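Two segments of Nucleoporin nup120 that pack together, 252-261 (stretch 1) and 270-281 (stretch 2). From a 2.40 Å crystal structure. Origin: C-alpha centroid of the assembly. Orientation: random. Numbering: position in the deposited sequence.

Stretch 1 252-261: MLSLDYKLKV
Stretch 2, residues 270-281: VETIELSQTILP

The two stretches meet as neighboring antiparallel β-strands, zipped together by backbone hydrogen bonds and extended beyond the sheet by a tyrosine that packs against the loop following the second strand. Stretch 1 is itself a hairpin: strand 252-254 enters a type I turn from Ser254 to Tyr257 and returns as strand 258-261. Met252 and Lys260 exchange backbone bonds, N to O, of 2.8 Å each way, and Tyr257 N reaches Ser254 O at 3.0 Å. The turn is braced by side chains, for Ser254 (chi1 p) accepts from Lys258 N at its OG (2.9 Å) and donates from OG to Asp256 OD1 (2.7 Å). Tyr257 takes the left-handed phi/psi of 49/46 before the chain becomes extended again.

Strand 258-261 then runs beside strand 270-274, their directions 170° apart and their axes approaching to 4.5 Å. Lys258 CA and Glu274 CA lie 4.6 Å apart and Lys260 CA and Thr272 CA 4.4 Å, both non-hydrogen-bonded pairs; Leu259 CA and Ile273 CA, at 5.0 Å, and Val261 CA and Glu271 CA, at 5.2 Å, are hydrogen-bonded pairs. Leu259 N donates to Ile273 O (2.8 Å) and Ile273 N returns a bond to Leu259 O (2.9 Å). Val261 N donates to Glu271 O at 2.9 Å, while Val270 N reaches Val261 O at 3.0 Å. At the other end, Leu275 N binds Tyr257 O at 2.9 Å, carrying the ladder just past the paired residues. Between these bonds lie CA-H...O contacts, such as Lys258 CA to Ile273 O at 3.3 Å.

Alternation sorts the side chains. On the face bearing Lys258, Glu274, Lys260 and Thr272, opposite charges meet: Lys258 NZ lies 3.2 Å from Glu274 OE2 and 3.2 Å from Asp256 OD2, so one ammonium forms two salt bridges, tying the turn to the neighboring strand. Its chi1 of -96° and chi2 of 95° lie between wells, followed by t, t; Glu274 is t, t. The methyl of Thr272 (chi1 m), CG2, touches the aliphatic CG of both Lys258 and Lys260 at 3.9 Å, a use of lysine's hydrocarbon stem. The end of Lys260 (m, t, t, t) leads away from stretch 2.

The face bearing Leu259, Ile273, Val261 and Glu271 is richer in branched apolar groups, well suited to close packing. Leu259 (t, p) and Ile273 (m, t) approach CB to CB at 4.5 Å. Leu275 (m, t) extends this cluster: its CD2 lies 4.2 Å from Leu259 CB, and its CD1 lies 3.7 Å from CD1 of Leu253 (t, p).

Tyr257 has the largest area covered by the other stretch. Its CA-to-CB bond points toward stretch 2, with chi1 at 14°, between wells, and chi2 at -86°. The flat, largely apolar ring offers carbon surface to the loop after the strand: CE2 lies 3.5 Å from Gln277 CG, and CD1 meets Leu280 CD2 at 3.8 Å, where the leucine (p, p) sits at the ring edge.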

ATOM      1  N   MET A 252      27.895 -38.666  12.282  1.00 63.75           N
ATOM      2  CA  MET A 252      28.586 -38.361  11.036  1.00 50.19           C
ATOM      3  C   MET A 252      28.314 -39.412   9.970  1.00 52.01           C
ATOM      4  O   MET A 252      28.114 -40.591  10.277  1.00 52.29           O
ATOM      5  CB  MET A 252      30.093 -38.248  11.274  1.00 48.76           C
ATOM      6  CG  MET A 252      30.473 -37.451  12.516  1.00 59.44           C
ATOM      7  SD  MET A 252      32.178 -37.700  13.046  1.00 71.65           S
ATOM      8  CE  MET A 252      32.192 -39.440  13.466  1.00 69.95           C
ATOM      9  N   LEU A 253      28.298 -38.962   8.719  1.00 51.84           N
ATOM     10  CA  LEU A 253      28.256 -39.838   7.563  1.00 44.20           C
ATOM     11  C   LEU A 253      29.530 -39.649   6.747  1.00 55.06           C
ATOM     12  O   LEU A 253      29.954 -38.513   6.499  1.00 55.56           O
ATOM     13  CB  LEU A 253      27.017 -39.557   6.712  1.00 45.43           C
ATOM     14  CG  LEU A 253      26.798 -40.423   5.469  1.00 48.95           C
ATOM     15  CD1 LEU A 253      26.839 -41.912   5.788  1.00 55.79           C
ATOM     16  CD2 LEU A 253      25.475 -40.064   4.819  1.00 48.65           C
ATOM     17  N   SER A 254      30.136 -40.764   6.339  1.00 56.06           N
ATOM     18  CA  SER A 254      31.429 -40.740   5.645  1.00 61.09           C
ATOM     19  C   SER A 254      31.290 -40.842   4.127  1.00 54.20           C
ATOM     20  O   SER A 254      30.230 -41.200   3.620  1.00 64.38           O
ATOM     21  CB  SER A 254      32.330 -41.861   6.163  1.00 63.63           C
ATOM     22  OG  SER A 254      31.767 -43.129   5.880  1.00 77.06           O
ATOM     23  N   LEU A 255      32.373 -40.532   3.414  1.00 55.29           N
ATOM     24  CA  LEU A 255      32.407 -40.635   1.956  1.00 60.93           C
ATOM     25  C   LEU A 255      32.120 -42.068   1.496  1.00 63.78           C
ATOM     26  O   LEU A 255      31.547 -42.276   0.425  1.00 65.05           O
ATOM     27  CB  LEU A 255      33.756 -40.142   1.407  1.00 61.04           C
ATOM     28  CG  LEU A 255      33.933 -39.991  -0.114  1.00 69.24           C
ATOM     29  CD1 LEU A 255      33.176 -38.785  -0.659  1.00 66.59           C
ATOM     30  CD2 LEU A 255      35.406 -39.896  -0.483  1.00 68.50           C
ATOM     31  N   ASP A 256      32.516 -43.046   2.310  1.00 56.01           N
ATOM     32  CA  ASP A 256      32.202 -44.450   2.034  1.00 58.95           C
ATOM     33  C   ASP A 256      30.990 -44.967   2.833  1.00 74.64           C
ATOM     34  O   ASP A 256      30.998 -46.086   3.354  1.00 88.28           O
ATOM     35  CB  ASP A 256      33.447 -45.355   2.178  1.00 56.04           C
ATOM     36  CG  ASP A 256      33.922 -45.520   3.625  1.00 63.40           C
ATOM     37  OD1 ASP A 256      33.472 -44.780   4.534  1.00 55.32           O
ATOM     38  OD2 ASP A 256      34.764 -46.414   3.854  1.00 71.20           O
ATOM     39  N   TYR A 257      29.949 -44.137   2.903  1.00 71.44           N
ATOM     40  CA  TYR A 257      28.619 -44.532   3.396  1.00 71.39           C
ATOM     41  C   TYR A 257      28.599 -45.284   4.736  1.00 64.68           C
ATOM     42  O   TYR A 257      27.910 -46.294   4.887  1.00 59.05           O
ATOM     43  CB  TYR A 257      27.813 -45.265   2.302  1.00 81.74           C
ATOM     44  CG  TYR A 257      28.645 -45.706   1.112  1.00122.75           C
ATOM     45  CD1 TYR A 257      28.882 -44.838   0.041  1.00124.32           C
ATOM     46  CD2 TYR A 257      29.209 -46.982   1.064  1.00134.58           C
ATOM     47  CE1 TYR A 257      29.655 -45.229  -1.042  1.00126.47           C
ATOM     48  CE2 TYR A 257      29.988 -47.380  -0.013  1.00139.92           C
ATOM     49  CZ  TYR A 257      30.203 -46.500  -1.065  1.00133.31           C
ATOM     50  OH  TYR A 257      30.968 -46.894  -2.139  1.00126.80           O
ATOM     51  N   LYS A 258      29.355 -44.770   5.702  1.00 63.94           N
ATOM     52  CA  LYS A 258      29.311 -45.262   7.075  1.00 69.24           C
ATOM     53  C   LYS A 258      28.616 -44.272   8.017  1.00 66.29           C
ATOM     54  O   LYS A 258      28.994 -43.102   8.097  1.00 59.97           O
ATOM     55  CB  LYS A 258      30.721 -45.562   7.594  1.00 72.25           C
ATOM     56  CG  LYS A 258      31.161 -47.014   7.488  1.00 78.98           C
ATOM     57  CD  LYS A 258      31.963 -47.279   6.227  1.00 78.77           C
ATOM     58  CE  LYS A 258      32.645 -48.635   6.294  1.00 79.28           C
ATOM     59  NZ  LYS A 258      33.260 -49.000   4.991  1.00 84.20           N
ATOM     60  N   LEU A 259      27.604 -44.754   8.731  1.00 68.08           N
ATOM     61  CA  LEU A 259      26.912 -43.953   9.738  1.00 66.66           C
ATOM     62  C   LEU A 259      27.591 -44.130  11.098  1.00 64.95           C
ATOM     63  O   LEU A 259      27.479 -45.185  11.724  1.00 64.65           O
ATOM     64  CB  LEU A 259      25.423 -44.327   9.798  1.00 52.16           C
ATOM     65  CG  LEU A 259      24.455 -43.467  10.625  1.00 56.59           C
ATOM     66  CD1 LEU A 259      24.466 -42.000  10.206  1.00 57.67           C
ATOM     67  CD2 LEU A 259      23.043 -44.028  10.544  1.00 49.51           C
ATOM     68  N   LYS A 260      28.290 -43.086  11.539  1.00 55.60           N
ATOM     69  CA  LYS A 260      29.123 -43.141  12.738  1.00 61.84           C
ATOM     70  C   LYS A 260      28.584 -42.273  13.869  1.00 72.69           C
ATOM     71  O   LYS A 260      28.102 -41.159  13.641  1.00 71.90           O
ATOM     72  CB  LYS A 260      30.553 -42.695  12.419  1.00 65.98           C
ATOM     73  CG  LYS A 260      31.104 -43.222  11.102  1.00 68.24           C
ATOM     74  CD  LYS A 260      32.591 -42.940  10.958  1.00 61.00           C
ATOM     75  CE  LYS A 260      33.120 -43.557   9.672  1.00 71.05           C
ATOM     76  NZ  LYS A 260      34.599 -43.450   9.541  1.00 74.19           N
ATOM     77  N   VAL A 261      28.684 -42.792  15.088  1.00 71.72           N
ATOM     78  CA  VAL A 261      28.364 -42.029  16.294  1.00 61.39           C
ATOM     79  C   VAL A 261      29.650 -41.732  17.061  1.00 64.14           C
ATOM     80  O   VAL A 261      30.326 -42.653  17.529  1.00 71.36           O
ATOM     81  CB  VAL A 261      27.394 -42.793  17.212  1.00 53.46           C
ATOM     82  CG1 VAL A 261      26.905 -41.893  18.337  1.00 52.04           C
ATOM     83  CG2 VAL A 261      26.221 -43.334  16.412  1.00 52.05           C
ATOM     84  N   VAL A 270      31.942 -44.723  18.959  1.00 67.42           N
ATOM     85  CA  VAL A 270      31.303 -45.742  19.788  1.00 79.06           C
ATOM     86  C   VAL A 270      30.553 -46.749  18.929  1.00 87.96           C
ATOM     87  O   VAL A 270      30.421 -47.917  19.304  1.00109.33           O
ATOM     88  CB  VAL A 270      30.297 -45.132  20.794  1.00 92.84           C
ATOM     89  CG1 VAL A 270      30.139 -46.043  22.006  1.00103.16           C
ATOM     90  CG2 VAL A 270      30.743 -43.749  21.237  1.00 90.92           C
ATOM     91  N   GLU A 271      30.060 -46.290  17.784  1.00 77.66           N
ATOM     92  CA  GLU A 271      29.229 -47.123  16.925  1.00 81.61           C
ATOM     93  C   GLU A 271      29.369 -46.716  15.466  1.00 67.05           C
ATOM     94  O   GLU A 271      29.489 -45.536  15.145  1.00 69.32           O
ATOM     95  CB  GLU A 271      27.767 -47.046  17.375  1.00 83.83           C
ATOM     96  CG  GLU A 271      27.067 -48.398  17.437  1.00 96.34           C
ATOM     97  CD  GLU A 271      26.180 -48.672  16.241  1.00 97.03           C
ATOM     98  OE1 GLU A 271      26.462 -48.141  15.147  1.00114.33           O
ATOM     99  OE2 GLU A 271      25.197 -49.426  16.403  1.00 87.38           O
ATOM    100  N   THR A 272      29.364 -47.714  14.591  1.00 65.00           N
ATOM    101  CA  THR A 272      29.514 -47.506  13.160  1.00 62.16           C
ATOM    102  C   THR A 272      28.615 -48.498  12.444  1.00 63.20           C
ATOM    103  O   THR A 272      28.499 -49.647  12.868  1.00 56.03           O
ATOM    104  CB  THR A 272      30.968 -47.741  12.714  1.00 54.73           C
ATOM    105  OG1 THR A 272      31.865 -47.208  13.696  1.00 66.49           O
ATOM    106  CG2 THR A 272      31.239 -47.086  11.375  1.00 63.98           C
ATOM    107  N   ILE A 273      27.969 -48.049  11.371  1.00 65.42           N
ATOM    108  CA  ILE A 273      27.164 -48.930  10.529  1.00 64.54           C
ATOM    109  C   ILE A 273      27.492 -48.674   9.067  1.00 72.20           C
ATOM    110  O   ILE A 273      27.439 -47.534   8.608  1.00 72.34           O
ATOM    111  CB  ILE A 273      25.651 -48.716  10.736  1.00 68.16           C
ATOM    112  CG1 ILE A 273      25.273 -48.872  12.209  1.00 67.67           C
ATOM    113  CG2 ILE A 273      24.846 -49.680   9.868  1.00 68.47           C
ATOM    114  CD1 ILE A 273      23.921 -48.289  12.552  1.00 71.17           C
ATOM    115  N   GLU A 274      27.835 -49.734   8.341  1.00 82.35           N
ATOM    116  CA  GLU A 274      27.978 -49.637   6.895  1.00 88.91           C
ATOM    117  C   GLU A 274      26.597 -49.655   6.253  1.00 78.43           C
ATOM    118  O   GLU A 274      25.779 -50.533   6.535  1.00 83.71           O
ATOM    119  CB  GLU A 274      28.859 -50.763   6.338  1.00102.35           C
ATOM    120  CG  GLU A 274      29.017 -50.734   4.822  1.00105.89           C
ATOM    121  CD  GLU A 274      30.262 -51.447   4.333  1.00110.13           C
ATOM    122  OE1 GLU A 274      30.471 -52.624   4.701  1.00109.04           O
ATOM    123  OE2 GLU A 274      31.030 -50.830   3.563  1.00115.24           O
ATOM    124  N   LEU A 275      26.345 -48.667   5.404  1.00 86.26           N
ATOM    125  CA  LEU A 275      25.100 -48.579   4.651  1.00 87.08           C
ATOM    126  C   LEU A 275      25.303 -49.139   3.248  1.00 78.15           C
ATOM    127  O   LEU A 275      26.430 -49.468   2.862  1.00 86.25           O
ATOM    128  CB  LEU A 275      24.621 -47.126   4.576  1.00 87.93           C
ATOM    129  CG  LEU A 275      24.627 -46.281   5.855  1.00 96.69           C
ATOM    130  CD1 LEU A 275      24.487 -44.806   5.512  1.00 96.59           C
ATOM    131  CD2 LEU A 275      23.547 -46.720   6.838  1.00 92.87           C
ATOM    132  N   SER A 276      24.214 -49.226   2.487  1.00 85.00           N
ATOM    133  CA  SER A 276      24.237 -49.782   1.131  1.00 90.48           C
ATOM    134  C   SER A 276      25.037 -48.936   0.129  1.00 98.49           C
ATOM    135  O   SER A 276      25.478 -47.829   0.448  1.00 96.65           O
ATOM    136  CB  SER A 276      22.809 -50.013   0.635  1.00 82.79           C
ATOM    137  OG  SER A 276      21.967 -48.947   1.025  1.00 83.04           O
ATOM    138  N   GLN A 277      25.214 -49.463  -1.081  1.00121.47           N
ATOM    139  CA  GLN A 277      26.144 -48.877  -2.051  1.00136.72           C
ATOM    140  C   GLN A 277      25.498 -48.349  -3.338  1.00133.88           C
ATOM    141  O   GLN A 277      24.761 -49.066  -4.020  1.00119.17           O
ATOM    142  CB  GLN A 277      27.260 -49.877  -2.388  1.00142.35           C
ATOM    143  CG  GLN A 277      28.188 -50.190  -1.220  1.00133.09           C
ATOM    144  CD  GLN A 277      29.199 -51.282  -1.522  1.00120.43           C
ATOM    145  OE1 GLN A 277      29.322 -51.746  -2.659  1.00115.19           O
ATOM    146  NE2 GLN A 277      29.933 -51.700  -0.497  1.00111.75           N
ATOM    147  N   THR A 278      25.793 -47.083  -3.636  1.00133.65           N
ATOM    148  CA  THR A 278      25.465 -46.413  -4.903  1.00140.43           C
ATOM    149  C   THR A 278      26.387 -45.203  -5.049  1.00131.28           C
ATOM    150  O   THR A 278      26.979 -44.754  -4.063  1.00127.55           O
ATOM    151  CB  THR A 278      23.996 -45.929  -4.968  1.00145.01           C
ATOM    152  OG1 THR A 278      23.478 -45.762  -3.642  1.00154.87           O
ATOM    153  CG2 THR A 278      23.124 -46.921  -5.734  1.00120.60           C
ATOM    154  N   ILE A 279      26.521 -44.678  -6.266  1.00121.60           N
ATOM    155  CA  ILE A 279      27.308 -43.460  -6.470  1.00118.61           C
ATOM    156  C   ILE A 279      26.516 -42.256  -5.945  1.00122.41           C
ATOM    157  O   ILE A 279      25.346 -42.071  -6.296  1.00122.43           O
ATOM    158  CB  ILE A 279      27.802 -43.289  -7.939  1.00110.56           C
ATOM    159  CG1 ILE A 279      26.728 -42.696  -8.863  1.00119.95           C
ATOM    160  CG2 ILE A 279      28.336 -44.605  -8.492  1.00 95.34           C
ATOM    161  CD1 ILE A 279      26.921 -41.224  -9.175  1.00100.50           C
ATOM    162  N   LEU A 280      27.148 -41.468  -5.077  1.00112.15           N
ATOM    163  CA  LEU A 280      26.484 -40.334  -4.418  1.00112.66           C
ATOM    164  C   LEU A 280      26.929 -38.937  -4.888  1.00132.08           C
ATOM    165  O   LEU A 280      26.159 -37.978  -4.764  1.00128.39           O
ATOM    166  CB  LEU A 280      26.567 -40.458  -2.886  1.00 94.63           C
ATOM    167  CG  LEU A 280      27.891 -40.739  -2.166  1.00 94.38           C
ATOM    168  CD1 LEU A 280      28.726 -39.478  -1.980  1.00 97.69           C
ATOM    169  CD2 LEU A 280      27.605 -41.383  -0.818  1.00 85.52           C
ATOM    170  N   PRO A 281      28.166 -38.810  -5.416  1.00150.24           N
ATOM    171  CA  PRO A 281      28.649 -37.497  -5.846  1.00156.92           C
ATOM    172  C   PRO A 281      28.077 -37.094  -7.218  1.00159.61           C
ATOM    173  O   PRO A 281      27.405 -37.908  -7.857  1.00151.85           O
ATOM    174  CB  PRO A 281      30.177 -37.690  -5.921  1.00166.90           C
ATOM    175  CG  PRO A 281      30.457 -39.081  -5.439  1.00165.96           C
ATOM    176  CD  PRO A 281      29.190 -39.843  -5.644  1.00152.71           C
TER